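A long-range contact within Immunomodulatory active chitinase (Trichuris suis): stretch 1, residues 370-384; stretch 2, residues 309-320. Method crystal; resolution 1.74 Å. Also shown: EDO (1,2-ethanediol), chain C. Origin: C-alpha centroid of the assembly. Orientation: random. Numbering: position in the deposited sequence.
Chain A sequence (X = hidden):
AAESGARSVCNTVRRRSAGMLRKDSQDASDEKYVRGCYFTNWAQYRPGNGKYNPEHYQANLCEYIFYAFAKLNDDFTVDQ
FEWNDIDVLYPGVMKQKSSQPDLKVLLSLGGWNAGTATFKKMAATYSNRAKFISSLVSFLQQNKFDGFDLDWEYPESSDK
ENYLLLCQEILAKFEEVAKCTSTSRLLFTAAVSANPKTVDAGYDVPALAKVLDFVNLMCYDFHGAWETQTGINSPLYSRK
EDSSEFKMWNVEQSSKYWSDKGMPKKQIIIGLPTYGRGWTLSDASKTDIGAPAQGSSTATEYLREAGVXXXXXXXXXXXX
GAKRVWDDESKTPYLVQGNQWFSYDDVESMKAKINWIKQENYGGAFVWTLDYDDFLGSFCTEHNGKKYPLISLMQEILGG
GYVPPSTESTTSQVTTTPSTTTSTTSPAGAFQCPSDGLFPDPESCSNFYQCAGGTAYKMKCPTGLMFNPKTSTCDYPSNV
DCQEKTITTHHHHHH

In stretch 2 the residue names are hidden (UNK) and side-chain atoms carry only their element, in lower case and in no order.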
# COMPACT_ATOMS: atom_id res chain seq x y z
N LEU A 370 12.25 -12.83 12.35
CA LEU A 370 11.68 -11.79 13.20
C LEU A 370 11.07 -12.38 14.47
O LEU A 370 11.10 -11.74 15.53
CB LEU A 370 10.60 -11.02 12.44
CG LEU A 370 11.02 -10.03 11.36
CD1 LEU A 370 9.85 -9.81 10.40
CD2 LEU A 370 11.49 -8.71 11.99
N ASP A 371 10.50 -13.58 14.38
CA ASP A 371 9.68 -14.11 15.46
C ASP A 371 10.48 -14.87 16.51
O ASP A 371 9.90 -15.34 17.48
CB ASP A 371 8.58 -15.01 14.91
CG ASP A 371 9.11 -16.02 13.90
OD1 ASP A 371 9.62 -17.08 14.34
OD2 ASP A 371 9.03 -15.74 12.68
N TYR A 372 11.80 -14.98 16.34
CA TYR A 372 12.62 -15.61 17.38
C TYR A 372 13.27 -14.60 18.32
O TYR A 372 13.75 -15.00 19.39
CB TYR A 372 13.72 -16.46 16.75
CG TYR A 372 13.26 -17.67 15.99
CD1 TYR A 372 12.12 -18.39 16.36
CD2 TYR A 372 13.99 -18.12 14.90
CE1 TYR A 372 11.73 -19.54 15.65
CE2 TYR A 372 13.61 -19.24 14.19
CZ TYR A 372 12.49 -19.95 14.57
OH TYR A 372 12.16 -21.07 13.82
N ASP A 373 13.31 -13.33 17.94
CA ASP A 373 13.81 -12.28 18.81
C ASP A 373 12.80 -12.03 19.94
O ASP A 373 11.65 -12.49 19.90
CB ASP A 373 14.03 -11.01 17.99
CG ASP A 373 15.02 -10.03 18.61
OD1 ASP A 373 15.50 -10.21 19.76
OD2 ASP A 373 15.32 -9.04 17.91
N ASP A 374 13.23 -11.28 20.94
CA ASP A 374 12.31 -10.81 21.99
C ASP A 374 11.49 -9.66 21.42
O ASP A 374 11.72 -8.49 21.71
CB ASP A 374 13.10 -10.41 23.24
CG ASP A 374 12.23 -10.27 24.50
OD1 ASP A 374 11.13 -10.87 24.58
OD2 ASP A 374 12.67 -9.57 25.44
N PHE A 375 10.53 -10.01 20.55
CA PHE A 375 9.85 -8.97 19.77
C PHE A 375 8.83 -8.18 20.59
O PHE A 375 8.47 -7.07 20.18
CB PHE A 375 9.19 -9.56 18.52
CG PHE A 375 8.19 -10.64 18.82
CD1 PHE A 375 8.60 -11.97 18.90
CD2 PHE A 375 6.84 -10.34 18.98
CE1 PHE A 375 7.69 -12.98 19.17
CE2 PHE A 375 5.92 -11.34 19.25
CZ PHE A 375 6.35 -12.67 19.34
N LEU A 376 8.37 -8.71 21.72
CA LEU A 376 7.54 -7.91 22.62
C LEU A 376 8.36 -7.24 23.72
O LEU A 376 7.80 -6.43 24.47
CB LEU A 376 6.46 -8.76 23.29
CG LEU A 376 5.46 -9.52 22.40
CD1 LEU A 376 4.44 -10.25 23.29
CD2 LEU A 376 4.76 -8.61 21.39
N GLY A 377 9.65 -7.54 23.82
CA GLY A 377 10.42 -7.10 24.98
C GLY A 377 9.94 -7.66 26.30
O GLY A 377 10.19 -7.05 27.35
N SER A 378 9.27 -8.81 26.30
CA SER A 378 8.63 -9.33 27.50
C SER A 378 9.37 -10.50 28.14
O SER A 378 9.02 -10.88 29.27
CB SER A 378 7.19 -9.78 27.18
OG SER A 378 7.21 -10.96 26.38
N PHE A 379 10.36 -11.08 27.46
CA PHE A 379 11.06 -12.24 27.98
C PHE A 379 12.42 -11.92 28.59
O PHE A 379 12.83 -12.61 29.52
CB PHE A 379 11.26 -13.28 26.87
CG PHE A 379 10.01 -14.03 26.49
CD1 PHE A 379 9.62 -15.15 27.21
CD2 PHE A 379 9.24 -13.61 25.41
CE1 PHE A 379 8.47 -15.86 26.86
CE2 PHE A 379 8.09 -14.32 25.05
CZ PHE A 379 7.71 -15.44 25.77
N CYS A 380 13.13 -10.91 28.09
CA CYS A 380 14.48 -10.62 28.56
C CYS A 380 14.47 -9.44 29.54
O CYS A 380 13.70 -8.49 29.39
CB CYS A 380 15.41 -10.31 27.40
SG CYS A 380 15.37 -11.50 26.01
N THR A 381 15.37 -9.50 30.52
CA THR A 381 15.48 -8.41 31.49
C THR A 381 16.70 -7.52 31.29
O THR A 381 16.66 -6.35 31.66
CB THR A 381 15.50 -8.96 32.92
OG1 THR A 381 16.79 -9.52 33.20
CG2 THR A 381 14.43 -10.01 33.11
N GLU A 382 17.77 -8.03 30.69
CA GLU A 382 19.01 -7.26 30.62
C GLU A 382 18.93 -6.07 29.66
O GLU A 382 19.83 -5.23 29.68
CB GLU A 382 20.18 -8.17 30.22
CG GLU A 382 20.52 -8.15 28.73
CD GLU A 382 21.55 -9.20 28.34
OE1 GLU A 382 21.48 -10.31 28.90
OE2 GLU A 382 22.39 -8.94 27.46
N HIS A 383 17.88 -5.98 28.84
CA HIS A 383 17.72 -4.86 27.91
C HIS A 383 16.69 -3.83 28.36
O HIS A 383 16.40 -2.89 27.62
CB HIS A 383 17.34 -5.38 26.50
CG HIS A 383 17.96 -6.69 26.14
ND1 HIS A 383 19.30 -6.82 25.82
CD2 HIS A 383 17.43 -7.93 26.02
CE1 HIS A 383 19.56 -8.09 25.53
NE2 HIS A 383 18.44 -8.78 25.65
N ASN A 384 16.11 -4.00 29.56
CA ASN A 384 15.13 -3.06 30.11
C ASN A 384 13.88 -2.95 29.24
O ASN A 384 13.35 -1.86 29.02
CB ASN A 384 15.74 -1.67 30.35
CG ASN A 384 17.08 -1.74 31.05
OD1 ASN A 384 17.16 -1.95 32.26
ND2 ASN A 384 18.15 -1.54 30.29
N UNK A 309 15.81 -23.67 19.78
CA UNK A 309 15.36 -22.76 20.84
C UNK A 309 15.38 -21.36 20.25
O UNK A 309 16.19 -21.06 19.37
c UNK A 309 16.25 -22.86 22.10
c UNK A 309 16.28 -22.40 24.66
c UNK A 309 17.67 -22.35 21.80
c UNK A 309 15.66 -22.04 23.27
N UNK A 310 14.47 -20.51 20.71
CA UNK A 310 14.48 -19.12 20.30
C UNK A 310 15.28 -18.27 21.28
O UNK A 310 15.48 -18.65 22.44
o UNK A 310 12.52 -18.43 21.52
c UNK A 310 13.06 -18.56 20.21
N UNK A 311 15.73 -17.10 20.82
CA UNK A 311 16.44 -16.20 21.72
C UNK A 311 15.58 -15.85 22.94
O UNK A 311 16.08 -15.83 24.08
c UNK A 311 17.41 -11.87 23.18
c UNK A 311 18.62 -12.16 23.78
c UNK A 311 19.26 -13.33 23.50
c UNK A 311 16.86 -12.75 22.28
c UNK A 311 16.88 -14.93 20.99
o UNK A 311 19.18 -11.28 24.69
c UNK A 311 18.70 -14.22 22.57
c UNK A 311 17.50 -13.94 21.95
N UNK A 312 14.29 -15.58 22.74
CA UNK A 312 13.51 -15.20 23.92
C UNK A 312 13.33 -16.39 24.87
O UNK A 312 13.18 -16.19 26.08
c UNK A 312 9.33 -17.07 21.37
c UNK A 312 10.36 -16.38 23.43
c UNK A 312 11.19 -15.48 22.75
c UNK A 312 11.05 -15.39 21.36
c UNK A 312 10.13 -16.18 20.67
o UNK A 312 8.41 -17.86 20.68
c UNK A 312 9.43 -17.17 22.75
c UNK A 312 12.16 -14.59 23.49
N UNK A 313 13.36 -17.62 24.35
CA UNK A 313 13.32 -18.79 25.22
C UNK A 313 14.63 -18.95 25.99
O UNK A 313 14.63 -19.39 27.14
c UNK A 313 11.36 -21.38 23.08
o UNK A 313 10.25 -21.93 22.98
c UNK A 313 13.02 -20.04 24.40
c UNK A 313 11.55 -20.28 24.11
o UNK A 313 12.35 -21.70 22.38
N UNK A 314 15.76 -18.62 25.35
CA UNK A 314 17.03 -18.56 26.08
C UNK A 314 16.93 -17.56 27.22
O UNK A 314 17.38 -17.83 28.34
c UNK A 314 19.45 -17.85 25.95
c UNK A 314 18.45 -19.36 24.13
c UNK A 314 18.19 -18.21 25.13
N UNK A 315 16.33 -16.40 26.96
CA UNK A 315 16.16 -15.42 28.03
C UNK A 315 15.38 -16.01 29.20
O UNK A 315 15.73 -15.80 30.37
c UNK A 315 15.46 -14.18 27.48
s UNK A 315 16.57 -13.05 26.64
N UNK A 316 14.30 -16.74 28.90
CA UNK A 316 13.51 -17.40 29.94
C UNK A 316 14.37 -18.36 30.75
O UNK A 316 14.25 -18.44 31.97
o UNK A 316 8.94 -18.15 29.75
c UNK A 316 12.32 -18.12 29.30
n UNK A 316 9.87 -19.94 28.75
c UNK A 316 11.25 -18.63 30.26
c UNK A 316 9.91 -18.89 29.56
N UNK A 317 15.27 -19.10 30.08
CA UNK A 317 16.12 -20.04 30.82
C UNK A 317 17.22 -19.32 31.61
O UNK A 317 17.57 -19.76 32.71
c UNK A 317 15.71 -22.03 29.28
c UNK A 317 16.38 -23.08 28.41
n UNK A 317 14.64 -24.72 29.10
c UNK A 317 15.38 -24.13 27.94
c UNK A 317 16.73 -21.06 29.85
N UNK A 318 17.74 -18.22 31.09
CA UNK A 318 18.67 -17.41 31.87
C UNK A 318 18.03 -16.91 33.16
O UNK A 318 18.66 -16.90 34.23
c UNK A 318 19.17 -16.23 31.02
c UNK A 318 20.52 -15.47 29.05
c UNK A 318 20.22 -16.63 29.99
c UNK A 318 21.47 -17.10 30.71
N UNK A 319 16.76 -16.48 33.08
CA UNK A 319 16.05 -16.08 34.29
C UNK A 319 15.90 -17.24 35.26
O UNK A 319 15.86 -17.02 36.48
c UNK A 319 14.68 -15.52 33.92
o UNK A 319 14.82 -14.42 33.05
N UNK A 320 15.81 -18.47 34.76
CA UNK A 320 15.65 -19.66 35.59
C UNK A 320 16.98 -20.22 36.08
O UNK A 320 17.00 -21.31 36.65
c UNK A 320 14.89 -20.74 34.82
o UNK A 320 13.59 -20.30 34.49
C1 EDO C . 15.20 -22.54 12.62
O1 EDO C . 14.00 -21.97 12.08
C2 EDO C . 14.75 -23.56 13.64
O2 EDO C . 14.02 -24.63 13.02
O HOH W 1 21.79 -10.86 24.76
O HOH W 2 7.75 -16.80 18.28
O HOH W 3 16.43 -12.62 30.89

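Position 309 carries four side-chain carbons, forked at the first with one arm two carbons long, and its CA-to-CB bond points away from stretch 1; this is Ile309, in a strand that begins earlier in the chain. Position 310 has one carbon, 3.7 Å from Tyr372 O, and then one oxygen, which accepts from the backbone N of position 313 at 3.1 Å. It is Ser310, the N-cap of the helix that follows.

At position 311 one carbon leads to a six-carbon ring bearing an oxygen. The oxygen lies 2.8 Å from His383 NE2, at the edge of both rings, and a ring carbon lies 3.5 Å from Cys380 SG. This is Tyr311, and its OH and His383 NE2 form a hydrogen bond. Position 312 has the same side-chain atoms as 311, with the ring lying among Asp371, Tyr372, Asp373, Phe375 and Phe379. This is Tyr312. Its CD1 sits 3.5 Å from Phe379 CE2, over one face of the Phe379 ring, with the two planes inclined at 31°. A water bridges Tyr312 OH and Asp371 O, 2.7 Å from each.

Position 313 shows three carbons, the third carrying two oxygens; its CA-to-CB bond points away from stretch 1. It is Glu313, whose OE1 accepts from Ser310 N at 2.9 Å and so reinforces the cap. Position 314, one carbon carrying two more, makes no contact and is Val314.

Position 315 has one carbon and a sulfur, and that sulfur is 2.1 Å from Cys380 SG: Cys315, in a disulfide with chi3 of 90°. Position 316 has three carbons, the third bearing one nitrogen and one oxygen, the oxygen 3.7 Å from Phe379 CE1 at the ring edge. This is Gln316. Position 317 has four carbons in a row ending in nitrogen, out of reach of stretch 1, and is Lys317. Position 318, four carbons forked at the second, is Leu318.

Positions 319 and 320 each have one carbon and one oxygen. The oxygen at 319 lies 4.4 Å from Thr381 CG2; this is Ser319, whose OG donates to Cys315 O at 3.1 Å. The second is Ser320, beyond the helix and out of reach.

The contact joins a capped helix to an irregular segment. The disulfide fixes them covalently, while Tyr312 fills the space beside Phe379. Near the helix start, Tyr312 N donates a weak hydrogen bond to Tyr372 O (3.4 Å). Asp374 holds the irregular segment in shape, its OD1 accepting from Phe379 N and its OD2 from Cys380 N, both at 3.0 Å.

Stretch 2 309-320: ISYYEVCQKLSS
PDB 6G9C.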